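Local structure of putative trimethylamine methyltransferase (Rhizobium meliloti, 4YYC) at residues I73-R78 and I293-L298; E108-A113 and R348-P353. The protein probably acts as a methyltransferase of the trimethylamine methyltransferase (MttB) family, although its true substrate is not established. One frame throughout, in Å; residues are numbered along the deposited sequence.

Contact 1 (I73-R78 and I293-L298)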
loop_
_atom_site.group_PDB
_atom_site.type_symbol
_atom_site.label_atom_id
_atom_site.label_comp_id
_atom_site.label_asym_id
_atom_site.label_seq_id
_atom_site.Cartn_x
_atom_site.Cartn_y
_atom_site.Cartn_z
ATOM N N ILE A 73 -13.863 -20.569 27.840
ATOM C CA ILE A 73 -13.384 -21.579 26.884
ATOM C C ILE A 73 -11.994 -22.042 27.286
ATOM O O ILE A 73 -11.752 -23.243 27.349
ATOM C CB ILE A 73 -13.387 -21.044 25.436
ATOM C CG1 ILE A 73 -14.822 -20.663 25.056
ATOM C CG2 ILE A 73 -12.817 -22.093 24.496
ATOM C CD1 ILE A 73 -14.936 -19.941 23.735
ATOM N N GLY A 74 -11.105 -21.104 27.575
ATOM C CA GLY A 74 -9.757 -21.426 27.990
ATOM C C GLY A 74 -8.824 -21.688 26.824
ATOM O O GLY A 74 -9.209 -21.623 25.665
ATOM N N ILE A 75 -7.582 -21.946 27.168
ATOM C CA ILE A 75 -6.524 -22.216 26.194
ATOM C C ILE A 75 -5.842 -23.516 26.595
ATOM O O ILE A 75 -5.526 -23.715 27.760
ATOM C CB ILE A 75 -5.495 -21.083 26.210
ATOM C CG1 ILE A 75 -6.153 -19.719 25.939
ATOM C CG2 ILE A 75 -4.366 -21.364 25.235
ATOM C CD1 ILE A 75 -6.682 -19.493 24.546
ATOM N N GLU A 76 -5.646 -24.403 25.641
ATOM C CA GLU A 76 -4.911 -25.650 25.921
ATOM C C GLU A 76 -3.407 -25.406 26.026
ATOM O O GLU A 76 -2.826 -24.746 25.176
ATOM C CB GLU A 76 -5.153 -26.664 24.809
ATOM C CG GLU A 76 -6.612 -27.073 24.637
ATOM C CD GLU A 76 -6.930 -28.367 25.344
ATOM O OE1 GLU A 76 -6.287 -29.392 25.037
ATOM O OE2 GLU A 76 -7.809 -28.371 26.238
ATOM N N PHE A 77 -2.777 -25.962 27.068
ATOM C CA PHE A 77 -1.343 -26.007 27.186
ATOM C C PHE A 77 -1.061 -27.485 27.176
ATOM O O PHE A 77 -1.261 -28.163 28.177
ATOM C CB PHE A 77 -0.873 -25.296 28.462
ATOM C CG PHE A 77 -0.820 -23.795 28.315
ATOM C CD1 PHE A 77 -1.987 -23.035 28.220
ATOM C CD2 PHE A 77 0.403 -23.144 28.207
ATOM C CE1 PHE A 77 -1.909 -21.667 28.009
ATOM C CE2 PHE A 77 0.478 -21.775 28.002
ATOM C CZ PHE A 77 -0.673 -21.040 27.887
ATOM N N ARG A 78 -0.639 -28.014 26.027
ATOM C CA ARG A 78 -0.594 -29.474 25.848
ATOM C C ARG A 78 0.764 -30.104 26.076
ATOM O O ARG A 78 1.768 -29.545 25.709
ATOM C CB ARG A 78 -1.081 -29.838 24.464
ATOM C CG ARG A 78 -2.523 -29.475 24.288
ATOM C CD ARG A 78 -3.060 -29.923 22.943
ATOM N NE ARG A 78 -4.517 -29.754 22.863
ATOM C CZ ARG A 78 -5.219 -29.957 21.742
ATOM N NH1 ARG A 78 -4.602 -30.297 20.616
ATOM N NH2 ARG A 78 -6.538 -29.788 21.735
ATOM N N ILE A 293 -7.131 -13.936 18.551
ATOM C CA ILE A 293 -5.748 -13.509 18.619
ATOM C C ILE A 293 -5.373 -12.955 19.989
ATOM O O ILE A 293 -4.360 -13.343 20.584
ATOM C CB ILE A 293 -5.425 -12.463 17.526
ATOM C CG1 ILE A 293 -5.347 -13.162 16.169
ATOM C CG2 ILE A 293 -4.114 -11.757 17.833
ATOM C CD1 ILE A 293 -5.398 -12.161 15.012
ATOM N N LEU A 294 -6.201 -12.054 20.499
ATOM C CA LEU A 294 -5.892 -11.404 21.756
ATOM C C LEU A 294 -5.890 -12.435 22.891
ATOM O O LEU A 294 -5.020 -12.386 23.769
ATOM C CB LEU A 294 -6.858 -10.236 22.030
ATOM C CG LEU A 294 -6.653 -9.499 23.352
ATOM C CD1 LEU A 294 -5.237 -8.937 23.452
ATOM C CD2 LEU A 294 -7.704 -8.387 23.461
ATOM N N ALA A 295 -6.837 -13.376 22.871
ATOM C CA ALA A 295 -6.870 -14.449 23.902
ATOM C C ALA A 295 -5.605 -15.300 23.859
ATOM O O ALA A 295 -4.970 -15.531 24.887
ATOM C CB ALA A 295 -8.117 -15.314 23.705
ATOM N N GLU A 296 -5.188 -15.718 22.666
ATOM C CA GLU A 296 -3.992 -16.558 22.501
ATOM C C GLU A 296 -2.745 -15.798 22.965
ATOM O O GLU A 296 -1.931 -16.349 23.688
ATOM C CB GLU A 296 -3.834 -17.024 21.062
ATOM C CG GLU A 296 -4.917 -17.961 20.629
ATOM C CD GLU A 296 -4.784 -18.461 19.216
ATOM O OE1 GLU A 296 -3.750 -18.212 18.530
ATOM O OE2 GLU A 296 -5.732 -19.132 18.737
ATOM N N VAL A 297 -2.615 -14.531 22.567
ATOM C CA VAL A 297 -1.455 -13.759 22.984
ATOM C C VAL A 297 -1.435 -13.492 24.468
ATOM O O VAL A 297 -0.387 -13.617 25.106
ATOM C CB VAL A 297 -1.299 -12.444 22.151
ATOM C CG1 VAL A 297 -0.242 -11.545 22.804
ATOM C CG2 VAL A 297 -1.012 -12.753 20.695
ATOM N N LEU A 298 -2.578 -13.138 25.044
ATOM C CA LEU A 298 -2.600 -12.932 26.487
ATOM C C LEU A 298 -2.067 -14.164 27.238
ATOM O O LEU A 298 -1.259 -14.020 28.149
ATOM C CB LEU A 298 -4.022 -12.559 26.958
ATOM C CG LEU A 298 -4.471 -11.121 26.705
ATOM C CD1 LEU A 298 -5.962 -10.974 26.894
ATOM C CD2 LEU A 298 -3.747 -10.137 27.613
#
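Ile75 and Ala295 meet through apolar atoms. The CD1 methyl of Ile75 lies 4.5 Å from Ala295 CB. It lies over the helix backbone, 4.3 Å from Ala295 O and 4.5 Å from Glu296 N. With chi2 at -69°, CG1 carries CD1 to this backbone. Leu70 of helix 56-73 touches both Ile75 and Ala295.

No hydrogen bond crosses between the segments. Their polar groups turn to other partners. The backbone of strand 75-77 pairs with strand 98-100 and, in parallel, with 251-252. Glu296 is buried but satisfied: OE1 bonds to Ser248 OG, and OE2 receives Met250 N and Gln292 NE2. At least three bonds hold its carboxylate.

The charged pair lies within the strand segment. Arg78 NE binds Glu76 OE1 at 2.8 Å, with an N-H...O angle of 161°. The oxygen uses its anti lone pair and sits 8° out of the guanidinium plane. Arg78 NH2 adds a weak bond to the same oxygen. Glu76 OE2 is bridged by Arg98. Pro441 of the second subunit packs on Glu76.

The chemistry implies a thin, nondirectional join between strand 75-77 and helix 286-307, tied indirectly by Met250, whose backbone bonds to both Glu76 and Glu296.

Contact 2 (E108-A113 and R348-P353); sequences ELLKTA and RRLGLP
This is a small apolar contact between two helix ends, with Leu110 and Ala113 facing Leu350 and Leu352. Segment 108-113 takes in the end of helix 105-109 and the turn after it. The segment 348-353 carries the C-terminal end of helix 334-350 and runs on to strand 354-355.

Leu350 has CG anti to its backbone N (chi1 -176°). Both of its methyl groups reach Leu110 CD1, Leu350 CD1 at 4.0 Å and CD2 at 4.1 Å. The other methyl of Leu110, CD2, lies 4.3 Å from Leu352 CD2. That same Leu352 methyl packs more closely against Ala113, with CD2 to CB at 3.7 Å. Leu110 CD2 and Ala113 CB touch each other, and Leu352 CD2 rests against both from one side. Ala301 and Gln305 of helix 286-307 and Phe315 of strand 313-322 help to enclose the cluster.

Backbone carbonyls are joined by water. One water lies 2.8 Å from Leu110 O and 2.7 Å from Leu350 O. A second bridges Ala113 O and Gly351 O, 2.7 Å from each. These waters link the segments at positions where no direct hydrogen bond forms.

Charged groups stay out of the interface. Lys111 forms a salt bridge with Glu108 in its own segment, with a weak hydrogen bond. Arg349 binds Glu56 and Glu63 of helix 56-73.

Gly351, with a phi of 90°, is the C-prime residue of a Schellman motif. This ends the helix and turns the chain toward Leu352 and strand 354-355. Strands 313-322 and 354-355 are parallel, with helix 334-350 between them in the chain. That is a beta-alpha-beta connection, consistent with the TIM barrel known in the MttB family.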
loop_
_atom_site.group_PDB
_atom_site.type_symbol
_atom_site.label_atom_id
_atom_site.label_comp_id
_atom_site.label_asym_id
_atom_site.label_seq_id
_atom_site.Cartn_x
_atom_site.Cartn_y
_atom_site.Cartn_z
ATOM N N GLU A 108 -2.616 -8.609 34.107
ATOM C CA GLU A 108 -1.848 -8.282 35.310
ATOM C C GLU A 108 -0.464 -8.900 35.311
ATOM O O GLU A 108 0.515 -8.241 35.635
ATOM C CB GLU A 108 -2.614 -8.720 36.572
ATOM C CG GLU A 108 -2.022 -8.240 37.906
ATOM C CD GLU A 108 -2.156 -6.727 38.159
ATOM O OE1 GLU A 108 -2.827 -6.002 37.363
ATOM O OE2 GLU A 108 -1.592 -6.237 39.180
ATOM N N LEU A 109 -0.377 -10.176 34.930
ATOM C CA LEU A 109 0.921 -10.851 34.851
ATOM C C LEU A 109 1.837 -10.169 33.865
ATOM O O LEU A 109 3.035 -10.145 34.044
ATOM C CB LEU A 109 0.742 -12.308 34.478
ATOM C CG LEU A 109 0.149 -13.220 35.571
ATOM C CD1 LEU A 109 -0.316 -14.555 34.997
ATOM C CD2 LEU A 109 1.130 -13.395 36.717
ATOM N N LEU A 110 1.262 -9.607 32.805
ATOM C CA LEU A 110 2.062 -8.939 31.776
ATOM C C LEU A 110 2.563 -7.564 32.171
ATOM O O LEU A 110 3.368 -6.981 31.448
ATOM C CB LEU A 110 1.261 -8.846 30.483
ATOM C CG LEU A 110 1.332 -10.186 29.734
ATOM C CD1 LEU A 110 0.280 -10.262 28.637
ATOM C CD2 LEU A 110 2.712 -10.444 29.153
ATOM N N LYS A 111 2.170 -7.072 33.341
ATOM C CA LYS A 111 2.713 -5.813 33.790
ATOM C C LYS A 111 4.212 -5.782 33.958
ATOM O O LYS A 111 4.826 -4.701 33.889
ATOM C CB LYS A 111 2.039 -5.373 35.101
ATOM C CG LYS A 111 0.613 -4.977 34.857
ATOM C CD LYS A 111 -0.006 -4.689 36.181
ATOM C CE LYS A 111 -1.085 -3.654 36.082
ATOM N NZ LYS A 111 -1.341 -3.198 37.460
ATOM N N THR A 112 4.813 -6.932 34.197
ATOM C CA THR A 112 6.253 -7.043 34.271
ATOM C C THR A 112 6.986 -7.107 32.932
ATOM O O THR A 112 8.206 -7.031 32.912
ATOM C CB THR A 112 6.671 -8.230 35.166
ATOM O OG1 THR A 112 6.037 -9.423 34.714
ATOM C CG2 THR A 112 6.313 -7.994 36.579
ATOM N N ALA A 113 6.271 -7.270 31.819
ATOM C CA ALA A 113 6.927 -7.416 30.531
ATOM C C ALA A 113 7.365 -6.022 30.057
ATOM O O ALA A 113 6.632 -5.052 30.242
ATOM C CB ALA A 113 5.970 -8.060 29.517
ATOM N N ARG A 348 -0.589 -2.198 21.520
ATOM C CA ARG A 348 -0.117 -0.953 22.178
ATOM C C ARG A 348 -0.820 -0.803 23.509
ATOM O O ARG A 348 -0.208 -0.406 24.506
ATOM C CB ARG A 348 -0.328 0.271 21.290
ATOM C CG ARG A 348 0.684 0.393 20.135
ATOM C CD ARG A 348 0.515 1.704 19.384
ATOM N NE ARG A 348 -0.677 1.763 18.539
ATOM C CZ ARG A 348 -0.778 1.271 17.308
ATOM N NH1 ARG A 348 0.232 0.662 16.717
ATOM N NH2 ARG A 348 -1.935 1.398 16.661
ATOM N N ARG A 349 -2.109 -1.139 23.554
ATOM C CA ARG A 349 -2.878 -1.023 24.790
ATOM C C ARG A 349 -2.480 -2.069 25.813
ATOM O O ARG A 349 -2.454 -1.761 27.031
ATOM C CB ARG A 349 -4.377 -1.099 24.515
ATOM C CG ARG A 349 -4.920 0.092 23.737
ATOM C CD ARG A 349 -6.210 -0.250 23.065
ATOM N NE ARG A 349 -7.326 -0.494 23.966
ATOM C CZ ARG A 349 -8.155 0.464 24.401
ATOM N NH1 ARG A 349 -8.005 1.745 24.031
ATOM N NH2 ARG A 349 -9.161 0.131 25.175
ATOM N N LEU A 350 -2.069 -3.240 25.358
ATOM C CA LEU A 350 -1.535 -4.280 26.230
ATOM C C LEU A 350 -0.136 -3.935 26.750
ATOM O O LEU A 350 0.214 -4.322 27.869
ATOM C CB LEU A 350 -1.576 -5.632 25.533
ATOM C CG LEU A 350 -1.133 -6.830 26.362
ATOM C CD1 LEU A 350 -1.859 -6.968 27.687
ATOM C CD2 LEU A 350 -1.346 -8.070 25.528
ATOM N N GLY A 351 0.634 -3.155 26.018
ATOM C CA GLY A 351 1.977 -2.757 26.365
ATOM C C GLY A 351 3.101 -3.657 25.892
ATOM O O GLY A 351 4.135 -3.712 26.538
ATOM N N LEU A 352 2.876 -4.411 24.814
ATOM C CA LEU A 352 3.905 -5.276 24.253
ATOM C C LEU A 352 4.298 -4.818 22.870
ATOM O O LEU A 352 3.436 -4.402 22.072
ATOM C CB LEU A 352 3.412 -6.731 24.138
ATOM C CG LEU A 352 2.950 -7.392 25.446
ATOM C CD1 LEU A 352 2.492 -8.813 25.164
ATOM C CD2 LEU A 352 4.007 -7.323 26.508
ATOM N N PRO A 353 5.600 -4.911 22.546
ATOM C CA PRO A 353 5.964 -4.703 21.140
ATOM C C PRO A 353 5.228 -5.670 20.200
ATOM O O PRO A 353 4.899 -6.776 20.592
ATOM C CB PRO A 353 7.481 -4.962 21.116
ATOM C CG PRO A 353 7.909 -4.885 22.521
ATOM C CD PRO A 353 6.747 -5.354 23.355
HETATM O O HOH W 1 1.876 -5.276 29.742
HETATM O O HOH W 2 4.400 -3.894 29.244
#

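Overall arrangement
Helix 286-307 joins the two contacts. It supplies 293-298 to contact 1 and also covers contact 2. The contact centres are 16 Å apart, and they touch through Leu298. Leu298 CD2 packs on Leu350 CD1 at 3.7 Å, and Leu298 O lies 4.1 Å from Leu110 CD1. Phe315 of strand 313-322 touches both groups, meeting Leu294 and Val297 as well as Leu350 and Leu352. The segments of the two contacts alternate along the chain. The side chain of Glu296 in contact 1 is about 10 Å from a bound unknown ligand, too far for direct contact.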